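Local coordinates for cell division protein FtsI/penicillin binding protein 2 (Legionella pneumophila subsp. pneumophila ATCC 43290, PDB 4ZTK) that probably cross-links peptidoglycan as a D,D-transpeptidase of the penicillin-binding protein family during cell division, at residues Y259-A264 with G296-P301. Numbering follows the deposited sequence.
Sequences YLALFA and GELAAP
Ala299 sets its CB against the backbone of the strand, 3.5 Å from Phe263 N and as near to Leu262 C, so the methyl rests on the peptide plane joining Leu262 to Phe263. The same methyl meets Phe263 CB at 3.6 Å. With CG anti to its backbone N (chi1 -168°), Phe263 turns its ring onto the next residue of the helix: Ala300 CB lies over one ring face, 4.1 Å from the centroid and 17° off the normal, a CH-pi contact shifted toward the CG-CD1 side of the rim, while Ala300 CA approaches CG. Farther back along the strand, Ala261 CB touches both CB and CD1 of Leu298, 4.1 Å from CD1. No hydrogen bond links the segments, and the small alanines let the axes come to 6.4 Å at a crossing angle of -45°.

Phe303, further along the helix, meets the Phe263 ring edge-to-face, and Thr249 and Ala238 also touch that side chain. Phe263 is bonded through its backbone to Val278 and Leu262 to Gly250, which holds them between strands 274-281 and 246-253. Leu262 points its CB away from the helix, and its side chain touches Val252 and Val279. The contact thus packs the C-terminal helix 295-310 across one face of the central five-stranded antiparallel sheet, an arrangement characteristic of the transpeptidase fold shared by penicillin-binding proteins and serine beta-lactamases.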
loop_
_atom_site.group_PDB
_atom_site.type_symbol
_atom_site.label_atom_id
_atom_site.label_comp_id
_atom_site.label_asym_id
_atom_site.label_seq_id
_atom_site.Cartn_x
_atom_site.Cartn_y
_atom_site.Cartn_z
ATOM N N TYR A 259 10.936 -4.409 -11.473
ATOM C CA TYR A 259 9.566 -4.131 -11.060
ATOM C C TYR A 259 9.246 -4.545 -9.629
ATOM O O TYR A 259 9.536 -5.668 -9.211
ATOM C CB TYR A 259 8.586 -4.837 -11.995
ATOM C CG TYR A 259 8.332 -4.116 -13.294
ATOM C CD1 TYR A 259 9.344 -3.946 -14.230
ATOM C CD2 TYR A 259 7.072 -3.618 -13.593
ATOM C CE1 TYR A 259 9.108 -3.291 -15.425
ATOM C CE2 TYR A 259 6.825 -2.967 -14.783
ATOM C CZ TYR A 259 7.846 -2.804 -15.696
ATOM O OH TYR A 259 7.597 -2.150 -16.880
ATOM N N LEU A 260 8.639 -3.630 -8.886
ATOM C CA LEU A 260 7.978 -3.985 -7.636
ATOM C C LEU A 260 6.477 -3.947 -7.883
ATOM O O LEU A 260 5.949 -2.957 -8.396
ATOM C CB LEU A 260 8.343 -3.009 -6.511
ATOM C CG LEU A 260 9.802 -2.942 -6.051
ATOM C CD1 LEU A 260 9.949 -1.962 -4.892
ATOM C CD2 LEU A 260 10.308 -4.320 -5.648
ATOM N N ALA A 261 5.796 -5.031 -7.537
ATOM C CA ALA A 261 4.344 -5.089 -7.641
ATOM C C ALA A 261 3.742 -5.080 -6.239
ATOM O O ALA A 261 4.031 -5.958 -5.425
ATOM C CB ALA A 261 3.920 -6.329 -8.406
ATOM N N LEU A 262 2.901 -4.090 -5.965
ATOM C CA LEU A 262 2.429 -3.845 -4.609
ATOM C C LEU A 262 0.919 -3.882 -4.499
ATOM O O LEU A 262 0.216 -3.490 -5.427
ATOM C CB LEU A 262 2.900 -2.469 -4.119
ATOM C CG LEU A 262 4.384 -2.114 -4.093
ATOM C CD1 LEU A 262 4.851 -1.653 -5.466
ATOM C CD2 LEU A 262 4.644 -1.041 -3.041
ATOM N N PHE A 263 0.425 -4.331 -3.348
ATOM C CA PHE A 263 -0.979 -4.151 -3.009
ATOM C C PHE A 263 -1.130 -3.975 -1.509
ATOM O O PHE A 263 -0.675 -4.804 -0.729
ATOM C CB PHE A 263 -1.848 -5.309 -3.503
ATOM C CG PHE A 263 -3.327 -5.027 -3.425
ATOM C CD1 PHE A 263 -3.941 -4.210 -4.359
ATOM C CD2 PHE A 263 -4.101 -5.576 -2.417
ATOM C CE1 PHE A 263 -5.304 -3.947 -4.293
ATOM C CE2 PHE A 263 -5.466 -5.325 -2.346
ATOM C CZ PHE A 263 -6.068 -4.507 -3.283
ATOM N N ALA A 264 -1.767 -2.880 -1.119
ATOM C CA ALA A 264 -1.950 -2.549 0.283
ATOM C C ALA A 264 -3.431 -2.376 0.544
ATOM O O ALA A 264 -4.132 -1.755 -0.245
ATOM C CB ALA A 264 -1.206 -1.269 0.621
ATOM N N GLY A 296 -1.823 -5.010 -9.430
ATOM C CA GLY A 296 -3.175 -5.535 -9.505
ATOM C C GLY A 296 -3.214 -6.967 -10.000
ATOM O O GLY A 296 -4.088 -7.750 -9.618
ATOM N N GLU A 297 -2.251 -7.307 -10.852
ATOM C CA GLU A 297 -2.193 -8.624 -11.465
ATOM C C GLU A 297 -1.447 -9.631 -10.590
ATOM O O GLU A 297 -1.802 -10.807 -10.565
ATOM C CB GLU A 297 -1.539 -8.538 -12.847
ATOM C CG GLU A 297 -2.341 -7.731 -13.854
ATOM C CD GLU A 297 -1.495 -7.222 -15.013
ATOM O OE1 GLU A 297 -2.075 -6.899 -16.073
ATOM O OE2 GLU A 297 -0.254 -7.137 -14.867
ATOM N N LEU A 298 -0.421 -9.173 -9.875
ATOM C CA LEU A 298 0.412 -10.079 -9.079
ATOM C C LEU A 298 0.129 -10.035 -7.576
ATOM O O LEU A 298 -0.082 -11.073 -6.950
ATOM C CB LEU A 298 1.899 -9.802 -9.317
ATOM C CG LEU A 298 2.413 -9.891 -10.755
ATOM C CD1 LEU A 298 3.925 -9.679 -10.782
ATOM C CD2 LEU A 298 2.041 -11.222 -11.389
ATOM N N ALA A 299 0.139 -8.834 -7.003
ATOM C CA ALA A 299 0.066 -8.677 -5.552
ATOM C C ALA A 299 -1.359 -8.800 -5.029
ATOM O O ALA A 299 -1.583 -9.329 -3.937
ATOM C CB ALA A 299 0.676 -7.338 -5.122
ATOM N N ALA A 300 -2.315 -8.294 -5.800
ATOM C CA ALA A 300 -3.721 -8.327 -5.393
ATOM C C ALA A 300 -4.294 -9.740 -5.203
ATOM O O ALA A 300 -4.989 -9.988 -4.216
ATOM C CB ALA A 300 -4.592 -7.505 -6.350
ATOM N N PRO A 301 -4.021 -10.669 -6.140
ATOM C CA PRO A 301 -4.566 -12.005 -5.876
ATOM C C PRO A 301 -3.917 -12.672 -4.664
ATOM O O PRO A 301 -4.569 -13.479 -4.007
ATOM C CB PRO A 301 -4.258 -12.784 -7.167
ATOM C CG PRO A 301 -3.198 -12.002 -7.861
ATOM C CD PRO A 301 -3.430 -10.573 -7.488
#